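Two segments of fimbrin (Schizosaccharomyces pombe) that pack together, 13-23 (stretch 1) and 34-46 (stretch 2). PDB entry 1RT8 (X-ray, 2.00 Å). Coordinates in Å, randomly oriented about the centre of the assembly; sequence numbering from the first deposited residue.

Stretch 1 (13-23) ERREFIKHINS
Stretch 2, residues 34-46: RVPINTETFEFFD

Ile18 and Phe44 form the apolar centre of this contact. The CA-to-CB bonds of both point toward the opposite stretch. Ile18 has chi1 m and chi2 t, which carries CD1 to 3.7 Å from Phe44 CB. Phe44 has chi1 t and chi2 68°, and its ring offers one face to Ile18. Ile18 CG1 lies 4.2 Å from the centroid of the Phe44 ring and 22° off the ring normal, a CH-pi contact. One helical turn further on, Ile21, also m and t, meets the same ring, with CD1 3.4 Å from Phe44 CE1. Ile37 (m, t) closes the group: Ile18 CG2 is 4.0 Å from Ile37 CB. These apolar groups are buried, and packing keeps them from water.

The backbones differ in kind. Stretch 1 is helix throughout, with phi/psi near -60/-45 and regular i to i-4 hydrogen bonds, such as Asn22 N to Ile18 O at 2.8 Å. Stretch 2 passes this helix as a loop, then enters a helix that includes Phe44 to Asp46. Ile37 (-90/136) and Asn38 (-60/136) are extended; Thr39 (-92/9) and Glu40 (-129/28) turn the chain. The loop runs antiparallel to the helix: Asn22 CA lies 5.5 Å from Val35 CA, and Arg15 CA lies 4.8 Å from Thr39 CA. Together the stretches bury 671 Å².

Around the centre, Thr39 (chi1 p) rests on the aliphatic parts of longer side chains. Thr39 CB is 3.7 Å from Arg15 CG, and Thr39 CG2 is 3.7 Å from Lys19 CG. Phe45 (chi1 m, chi2 100°) meets Arg14 edge-on, with CE1 3.9 Å from Arg14 CD.

Near the start of the loop, Asn22 (chi1 m) brings its side-chain amide close to the backbone of Val35 and Ile37. The amide is probably turned over in the model, so its bonding is left open.

The polar edge is built by two arginines. Arg14 (t, t, p, chi4 65°) reaches the loop backbone: NH1 donates a weak hydrogen bond to Thr39 O, 2.8 Å away at 125°. The carbonyl lies at the guanidinium edge. Arg15 (t, t, m, chi4 82°) forms a salt bridge through NE to Glu40 OE2 at 2.7 Å. Glu40 CB points away, but with its m, m rotamer the end of the side chain comes nearer to the helix. Thr39 OG1 also donates to Glu40 OE2, at 3.1 Å. Arg14 NH2 and Glu40 OE1 are 4.4 Å apart, beyond a salt bridge, though their charges are opposite.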

ATOM      1  N   GLU A  13      15.215  14.988  -6.854  1.00 44.31           N
ATOM      2  CA  GLU A  13      14.390  14.041  -6.119  1.00 44.78           C
ATOM      3  C   GLU A  13      14.970  13.850  -4.722  1.00 44.00           C
ATOM      4  O   GLU A  13      14.255  13.944  -3.724  1.00 43.51           O
ATOM      5  CB  GLU A  13      14.330  12.705  -6.859  1.00 44.88           C
ATOM      6  CG  GLU A  13      13.343  12.692  -8.010  1.00 43.77           C
ATOM      7  CD  GLU A  13      13.448  11.442  -8.857  1.00 45.94           C
ATOM      8  OE1 GLU A  13      13.586  10.340  -8.283  1.00 46.28           O
ATOM      9  OE2 GLU A  13      13.382  11.559 -10.099  1.00 46.82           O
ATOM     10  N   ARG A  14      16.274  13.605  -4.656  1.00 44.99           N
ATOM     11  CA  ARG A  14      16.934  13.412  -3.370  1.00 45.17           C
ATOM     12  C   ARG A  14      16.779  14.640  -2.486  1.00 44.22           C
ATOM     13  O   ARG A  14      16.391  14.532  -1.324  1.00 42.17           O
ATOM     14  CB  ARG A  14      18.420  13.110  -3.574  1.00 47.79           C
ATOM     15  CG  ARG A  14      19.204  12.968  -2.275  1.00 49.95           C
ATOM     16  CD  ARG A  14      20.602  12.442  -2.541  1.00 53.42           C
ATOM     17  NE  ARG A  14      21.287  13.227  -3.565  1.00 56.62           N
ATOM     18  CZ  ARG A  14      21.630  14.504  -3.426  1.00 58.48           C
ATOM     19  NH1 ARG A  14      21.358  15.153  -2.301  1.00 59.36           N
ATOM     20  NH2 ARG A  14      22.243  15.136  -4.420  1.00 60.20           N
ATOM     21  N   ARG A  15      17.074  15.812  -3.044  1.00 44.55           N
ATOM     22  CA  ARG A  15      16.969  17.050  -2.282  1.00 44.40           C
ATOM     23  C   ARG A  15      15.560  17.286  -1.763  1.00 43.65           C
ATOM     24  O   ARG A  15      15.347  17.439  -0.557  1.00 44.02           O
ATOM     25  CB  ARG A  15      17.391  18.252  -3.136  1.00 46.96           C
ATOM     26  CG  ARG A  15      17.325  19.575  -2.383  1.00 48.63           C
ATOM     27  CD  ARG A  15      17.609  20.794  -3.262  1.00 49.70           C
ATOM     28  NE  ARG A  15      18.978  20.841  -3.770  1.00 51.28           N
ATOM     29  CZ  ARG A  15      19.409  20.174  -4.836  1.00 52.71           C
ATOM     30  NH1 ARG A  15      18.575  19.400  -5.521  1.00 54.82           N
ATOM     31  NH2 ARG A  15      20.672  20.288  -5.227  1.00 52.58           N
ATOM     32  N   GLU A  16      14.595  17.310  -2.677  1.00 42.32           N
ATOM     33  CA  GLU A  16      13.207  17.552  -2.309  1.00 40.21           C
ATOM     34  C   GLU A  16      12.647  16.500  -1.356  1.00 38.60           C
ATOM     35  O   GLU A  16      11.970  16.846  -0.391  1.00 38.92           O
ATOM     36  CB  GLU A  16      12.334  17.652  -3.568  1.00 39.40           C
ATOM     37  CG  GLU A  16      12.759  18.750  -4.548  1.00 40.36           C
ATOM     38  CD  GLU A  16      12.999  20.097  -3.867  1.00 39.33           C
ATOM     39  OE1 GLU A  16      12.195  20.486  -3.000  1.00 37.73           O
ATOM     40  OE2 GLU A  16      13.992  20.769  -4.207  1.00 39.92           O
ATOM     41  N   PHE A  17      12.924  15.222  -1.612  1.00 38.07           N
ATOM     42  CA  PHE A  17      12.421  14.169  -0.727  1.00 37.53           C
ATOM     43  C   PHE A  17      12.951  14.372   0.690  1.00 37.52           C
ATOM     44  O   PHE A  17      12.206  14.263   1.667  1.00 37.87           O
ATOM     45  CB  PHE A  17      12.830  12.781  -1.242  1.00 37.08           C
ATOM     46  CG  PHE A  17      12.129  12.368  -2.508  1.00 36.49           C
ATOM     47  CD1 PHE A  17      12.574  11.271  -3.236  1.00 36.55           C
ATOM     48  CD2 PHE A  17      11.026  13.075  -2.976  1.00 38.06           C
ATOM     49  CE1 PHE A  17      11.934  10.887  -4.410  1.00 36.92           C
ATOM     50  CE2 PHE A  17      10.377  12.694  -4.152  1.00 38.35           C
ATOM     51  CZ  PHE A  17      10.835  11.599  -4.869  1.00 36.55           C
ATOM     52  N   ILE A  18      14.239  14.671   0.808  1.00 37.13           N
ATOM     53  CA  ILE A  18      14.824  14.895   2.121  1.00 38.80           C
ATOM     54  C   ILE A  18      14.185  16.108   2.785  1.00 40.19           C
ATOM     55  O   ILE A  18      13.949  16.108   3.992  1.00 40.87           O
ATOM     56  CB  ILE A  18      16.342  15.114   2.030  1.00 37.04           C
ATOM     57  CG1 ILE A  18      17.018  13.836   1.522  1.00 37.42           C
ATOM     58  CG2 ILE A  18      16.883  15.510   3.394  1.00 36.22           C
ATOM     59  CD1 ILE A  18      18.491  13.996   1.183  1.00 39.00           C
ATOM     60  N   LYS A  19      13.906  17.146   2.000  1.00 41.76           N
ATOM     61  CA  LYS A  19      13.280  18.342   2.548  1.00 42.69           C
ATOM     62  C   LYS A  19      11.900  17.989   3.089  1.00 42.72           C
ATOM     63  O   LYS A  19      11.518  18.417   4.183  1.00 43.46           O
ATOM     64  CB  LYS A  19      13.167  19.431   1.478  1.00 45.69           C
ATOM     65  CG  LYS A  19      14.511  19.973   1.010  1.00 48.53           C
ATOM     66  CD  LYS A  19      14.348  21.130   0.028  1.00 51.89           C
ATOM     67  CE  LYS A  19      13.631  22.321   0.661  1.00 53.99           C
ATOM     68  NZ  LYS A  19      13.640  23.513  -0.236  1.00 55.07           N
ATOM     69  N   HIS A  20      11.150  17.197   2.331  1.00 41.42           N
ATOM     70  CA  HIS A  20       9.824  16.791   2.774  1.00 40.20           C
ATOM     71  C   HIS A  20       9.948  16.002   4.073  1.00 38.92           C
ATOM     72  O   HIS A  20       9.153  16.172   4.998  1.00 38.05           O
ATOM     73  CB  HIS A  20       9.130  15.935   1.706  1.00 38.11           C
ATOM     74  CG  HIS A  20       7.906  15.233   2.203  1.00 38.25           C
ATOM     75  ND1 HIS A  20       7.932  13.943   2.687  1.00 39.74           N
ATOM     76  CD2 HIS A  20       6.627  15.657   2.336  1.00 40.03           C
ATOM     77  CE1 HIS A  20       6.723  13.601   3.096  1.00 38.85           C
ATOM     78  NE2 HIS A  20       5.911  14.624   2.895  1.00 40.39           N
ATOM     79  N   ILE A  21      10.955  15.143   4.147  1.00 39.12           N
ATOM     80  CA  ILE A  21      11.159  14.339   5.346  1.00 39.31           C
ATOM     81  C   ILE A  21      11.549  15.220   6.533  1.00 39.65           C
ATOM     82  O   ILE A  21      11.176  14.940   7.671  1.00 39.20           O
ATOM     83  CB  ILE A  21      12.236  13.258   5.112  1.00 39.37           C
ATOM     84  CG1 ILE A  21      11.762  12.294   4.019  1.00 38.36           C
ATOM     85  CG2 ILE A  21      12.504  12.503   6.404  1.00 37.64           C
ATOM     86  CD1 ILE A  21      12.797  11.284   3.595  1.00 39.28           C
ATOM     87  N   ASN A  22      12.292  16.288   6.261  1.00 41.43           N
ATOM     88  CA  ASN A  22      12.709  17.214   7.311  1.00 42.97           C
ATOM     89  C   ASN A  22      11.512  17.896   7.967  1.00 44.21           C
ATOM     90  O   ASN A  22      11.448  18.001   9.193  1.00 43.99           O
ATOM     91  CB  ASN A  22      13.655  18.274   6.735  1.00 41.46           C
ATOM     92  CG  ASN A  22      15.043  17.724   6.468  1.00 41.09           C
ATOM     93  OD1 ASN A  22      15.830  18.304   5.716  1.00 40.63           O
ATOM     94  ND2 ASN A  22      15.354  16.599   7.092  1.00 40.51           N
ATOM     95  N   SER A  23      10.559  18.349   7.157  1.00 45.30           N
ATOM     96  CA  SER A  23       9.385  19.030   7.696  1.00 47.14           C
ATOM     97  C   SER A  23       8.426  18.082   8.409  1.00 47.48           C
ATOM     98  O   SER A  23       7.766  18.468   9.375  1.00 48.15           O
ATOM     99  CB  SER A  23       8.637  19.768   6.584  1.00 47.23           C
ATOM    100  OG  SER A  23       8.023  18.859   5.690  1.00 50.65           O
ATOM    101  N   ARG A  34      18.145  14.537  14.861  1.00 62.60           N
ATOM    102  CA  ARG A  34      18.805  14.500  13.559  1.00 62.71           C
ATOM    103  C   ARG A  34      17.944  15.025  12.419  1.00 63.55           C
ATOM    104  O   ARG A  34      18.379  15.034  11.267  1.00 63.42           O
ATOM    105  CB  ARG A  34      19.258  13.069  13.238  1.00 62.32           C
ATOM    106  CG  ARG A  34      18.262  11.977  13.643  1.00 60.70           C
ATOM    107  CD  ARG A  34      18.717  10.591  13.180  1.00 59.39           C
ATOM    108  NE  ARG A  34      18.161   9.512  13.996  1.00 57.35           N
ATOM    109  CZ  ARG A  34      18.274   8.215  13.716  1.00 56.46           C
ATOM    110  NH1 ARG A  34      18.921   7.814  12.629  1.00 56.46           N
ATOM    111  NH2 ARG A  34      17.750   7.316  14.534  1.00 54.62           N
ATOM    112  N   VAL A  35      16.737  15.477  12.750  1.00 64.79           N
ATOM    113  CA  VAL A  35      15.784  15.984  11.760  1.00 65.56           C
ATOM    114  C   VAL A  35      16.420  16.805  10.641  1.00 65.47           C
ATOM    115  O   VAL A  35      16.385  16.403   9.477  1.00 66.29           O
ATOM    116  CB  VAL A  35      14.679  16.841  12.422  1.00 66.37           C
ATOM    117  CG1 VAL A  35      13.462  16.917  11.514  1.00 66.57           C
ATOM    118  CG2 VAL A  35      14.312  16.267  13.762  1.00 66.77           C
ATOM    119  N   PRO A  36      16.999  17.971  10.970  1.00 64.67           N
ATOM    120  CA  PRO A  36      17.616  18.776   9.909  1.00 63.83           C
ATOM    121  C   PRO A  36      18.718  18.010   9.165  1.00 62.93           C
ATOM    122  O   PRO A  36      19.902  18.168   9.462  1.00 62.49           O
ATOM    123  CB  PRO A  36      18.159  19.985  10.671  1.00 64.30           C
ATOM    124  CG  PRO A  36      17.212  20.105  11.831  1.00 64.26           C
ATOM    125  CD  PRO A  36      17.073  18.671  12.264  1.00 64.43           C
ATOM    126  N   ILE A  37      18.321  17.185   8.199  1.00 61.56           N
ATOM    127  CA  ILE A  37      19.273  16.399   7.422  1.00 60.73           C
ATOM    128  C   ILE A  37      19.722  17.174   6.191  1.00 60.67           C
ATOM    129  O   ILE A  37      18.902  17.773   5.498  1.00 60.81           O
ATOM    130  CB  ILE A  37      18.653  15.055   6.964  1.00 60.01           C
ATOM    131  CG1 ILE A  37      18.228  14.235   8.185  1.00 59.09           C
ATOM    132  CG2 ILE A  37      19.660  14.269   6.124  1.00 59.10           C
ATOM    133  CD1 ILE A  37      17.556  12.933   7.845  1.00 58.07           C
ATOM    134  N   ASN A  38      21.023  17.157   5.918  1.00 61.28           N
ATOM    135  CA  ASN A  38      21.571  17.864   4.765  1.00 61.84           C
ATOM    136  C   ASN A  38      20.970  17.345   3.467  1.00 61.70           C
ATOM    137  O   ASN A  38      20.843  16.136   3.271  1.00 60.41           O
ATOM    138  CB  ASN A  38      23.092  17.711   4.717  1.00 64.21           C
ATOM    139  CG  ASN A  38      23.703  18.390   3.505  1.00 66.20           C
ATOM    140  OD1 ASN A  38      23.532  19.593   3.302  1.00 68.31           O
ATOM    141  ND2 ASN A  38      24.418  17.620   2.691  1.00 67.13           N
ATOM    142  N   THR A  39      20.618  18.266   2.575  1.00 61.43           N
ATOM    143  CA  THR A  39      20.013  17.899   1.302  1.00 61.41           C
ATOM    144  C   THR A  39      21.023  17.712   0.173  1.00 61.64           C
ATOM    145  O   THR A  39      20.630  17.547  -0.982  1.00 62.32           O
ATOM    146  CB  THR A  39      18.983  18.958   0.862  1.00 61.57           C
ATOM    147  OG1 THR A  39      19.654  20.187   0.557  1.00 61.52           O
ATOM    148  CG2 THR A  39      17.973  19.209   1.976  1.00 59.97           C
ATOM    149  N   GLU A  40      22.314  17.720   0.495  1.00 62.14           N
ATOM    150  CA  GLU A  40      23.344  17.559  -0.532  1.00 62.00           C
ATOM    151  C   GLU A  40      24.383  16.478  -0.239  1.00 62.31           C
ATOM    152  O   GLU A  40      25.515  16.581  -0.713  1.00 64.14           O
ATOM    153  CB  GLU A  40      24.096  18.879  -0.753  1.00 62.07           C
ATOM    154  CG  GLU A  40      23.239  20.100  -1.081  1.00 60.94           C
ATOM    155  CD  GLU A  40      22.317  19.890  -2.280  1.00 60.89           C
ATOM    156  OE1 GLU A  40      22.765  19.312  -3.311  1.00 59.06           O
ATOM    157  OE2 GLU A  40      21.143  20.319  -2.184  1.00 59.30           O
ATOM    158  N   THR A  41      24.019  15.442   0.518  1.00 61.71           N
ATOM    159  CA  THR A  41      24.987  14.386   0.845  1.00 60.12           C
ATOM    160  C   THR A  41      24.391  13.009   1.156  1.00 59.32           C
ATOM    161  O   THR A  41      23.178  12.858   1.299  1.00 59.13           O
ATOM    162  CB  THR A  41      25.865  14.795   2.058  1.00 59.70           C
ATOM    163  OG1 THR A  41      25.017  15.126   3.166  1.00 58.67           O
ATOM    164  CG2 THR A  41      26.743  15.994   1.723  1.00 59.15           C
ATOM    165  N   PHE A  42      25.271  12.013   1.267  1.00 59.23           N
ATOM    166  CA  PHE A  42      24.882  10.631   1.589  1.00 59.32           C
ATOM    167  C   PHE A  42      24.189  10.649   2.952  1.00 57.24           C
ATOM    168  O   PHE A  42      23.294   9.849   3.205  1.00 58.13           O
ATOM    169  CB  PHE A  42      26.136   9.714   1.633  1.00 61.43           C
ATOM    170  CG  PHE A  42      25.836   8.215   1.787  1.00 63.64           C
ATOM    171  CD1 PHE A  42      26.387   7.275   0.889  1.00 63.82           C
ATOM    172  CD2 PHE A  42      25.023   7.740   2.815  1.00 64.37           C
ATOM    173  CE1 PHE A  42      26.111   5.893   1.022  1.00 63.98           C
ATOM    174  CE2 PHE A  42      24.743   6.350   2.951  1.00 64.67           C
ATOM    175  CZ  PHE A  42      25.290   5.435   2.055  1.00 62.97           C
ATOM    176  N   GLU A  43      24.603  11.577   3.815  1.00 54.53           N
ATOM    177  CA  GLU A  43      24.043  11.725   5.160  1.00 51.86           C
ATOM    178  C   GLU A  43      22.728  10.995   5.365  1.00 49.26           C
ATOM    179  O   GLU A  43      22.602  10.144   6.241  1.00 48.78           O
ATOM    180  CB  GLU A  43      23.823  13.203   5.478  1.00 54.79           C
ATOM    181  CG  GLU A  43      25.086  13.972   5.741  1.00 59.06           C
ATOM    182  CD  GLU A  43      25.771  13.520   7.006  1.00 61.75           C
ATOM    183  OE1 GLU A  43      26.253  12.367   7.043  1.00 64.02           O
ATOM    184  OE2 GLU A  43      25.823  14.320   7.965  1.00 62.19           O
ATOM    185  N   PHE A  44      21.751  11.352   4.543  1.00 45.37           N
ATOM    186  CA  PHE A  44      20.422  10.772   4.605  1.00 42.65           C
ATOM    187  C   PHE A  44      20.356   9.246   4.594  1.00 41.90           C
ATOM    188  O   PHE A  44      19.681   8.648   5.431  1.00 42.40           O
ATOM    189  CB  PHE A  44      19.583  11.299   3.446  1.00 40.83           C
ATOM    190  CG  PHE A  44      18.231  10.673   3.356  1.00 39.33           C
ATOM    191  CD1 PHE A  44      17.276  10.913   4.337  1.00 38.98           C
ATOM    192  CD2 PHE A  44      17.911   9.829   2.297  1.00 38.71           C
ATOM    193  CE1 PHE A  44      16.019  10.319   4.267  1.00 37.54           C
ATOM    194  CE2 PHE A  44      16.657   9.230   2.218  1.00 35.67           C
ATOM    195  CZ  PHE A  44      15.709   9.476   3.204  1.00 38.42           C
ATOM    196  N   PHE A  45      21.036   8.614   3.646  1.00 40.64           N
ATOM    197  CA  PHE A  45      20.982   7.163   3.548  1.00 41.52           C
ATOM    198  C   PHE A  45      21.591   6.458   4.751  1.00 42.39           C
ATOM    199  O   PHE A  45      21.147   5.367   5.125  1.00 43.73           O
ATOM    200  CB  PHE A  45      21.630   6.704   2.239  1.00 40.39           C
ATOM    201  CG  PHE A  45      20.996   7.310   1.021  1.00 37.98           C
ATOM    202  CD1 PHE A  45      21.583   8.395   0.378  1.00 38.91           C
ATOM    203  CD2 PHE A  45      19.783   6.824   0.545  1.00 38.87           C
ATOM    204  CE1 PHE A  45      20.969   8.989  -0.722  1.00 37.45           C
ATOM    205  CE2 PHE A  45      19.161   7.410  -0.549  1.00 36.39           C
ATOM    206  CZ  PHE A  45      19.757   8.495  -1.184  1.00 38.12           C
ATOM    207  N   ASP A  46      22.593   7.078   5.367  1.00 42.23           N
ATOM    208  CA  ASP A  46      23.206   6.494   6.552  1.00 42.00           C
ATOM    209  C   ASP A  46      22.217   6.647   7.694  1.00 40.73           C
ATOM    210  O   ASP A  46      22.106   5.776   8.559  1.00 41.23           O
ATOM    211  CB  ASP A  46      24.507   7.206   6.912  1.00 44.14           C
ATOM    212  CG  ASP A  46      25.641   6.847   5.983  1.00 47.88           C
ATOM    213  OD1 ASP A  46      25.897   5.636   5.795  1.00 49.36           O
ATOM    214  OD2 ASP A  46      26.283   7.775   5.447  1.00 49.28           O
TER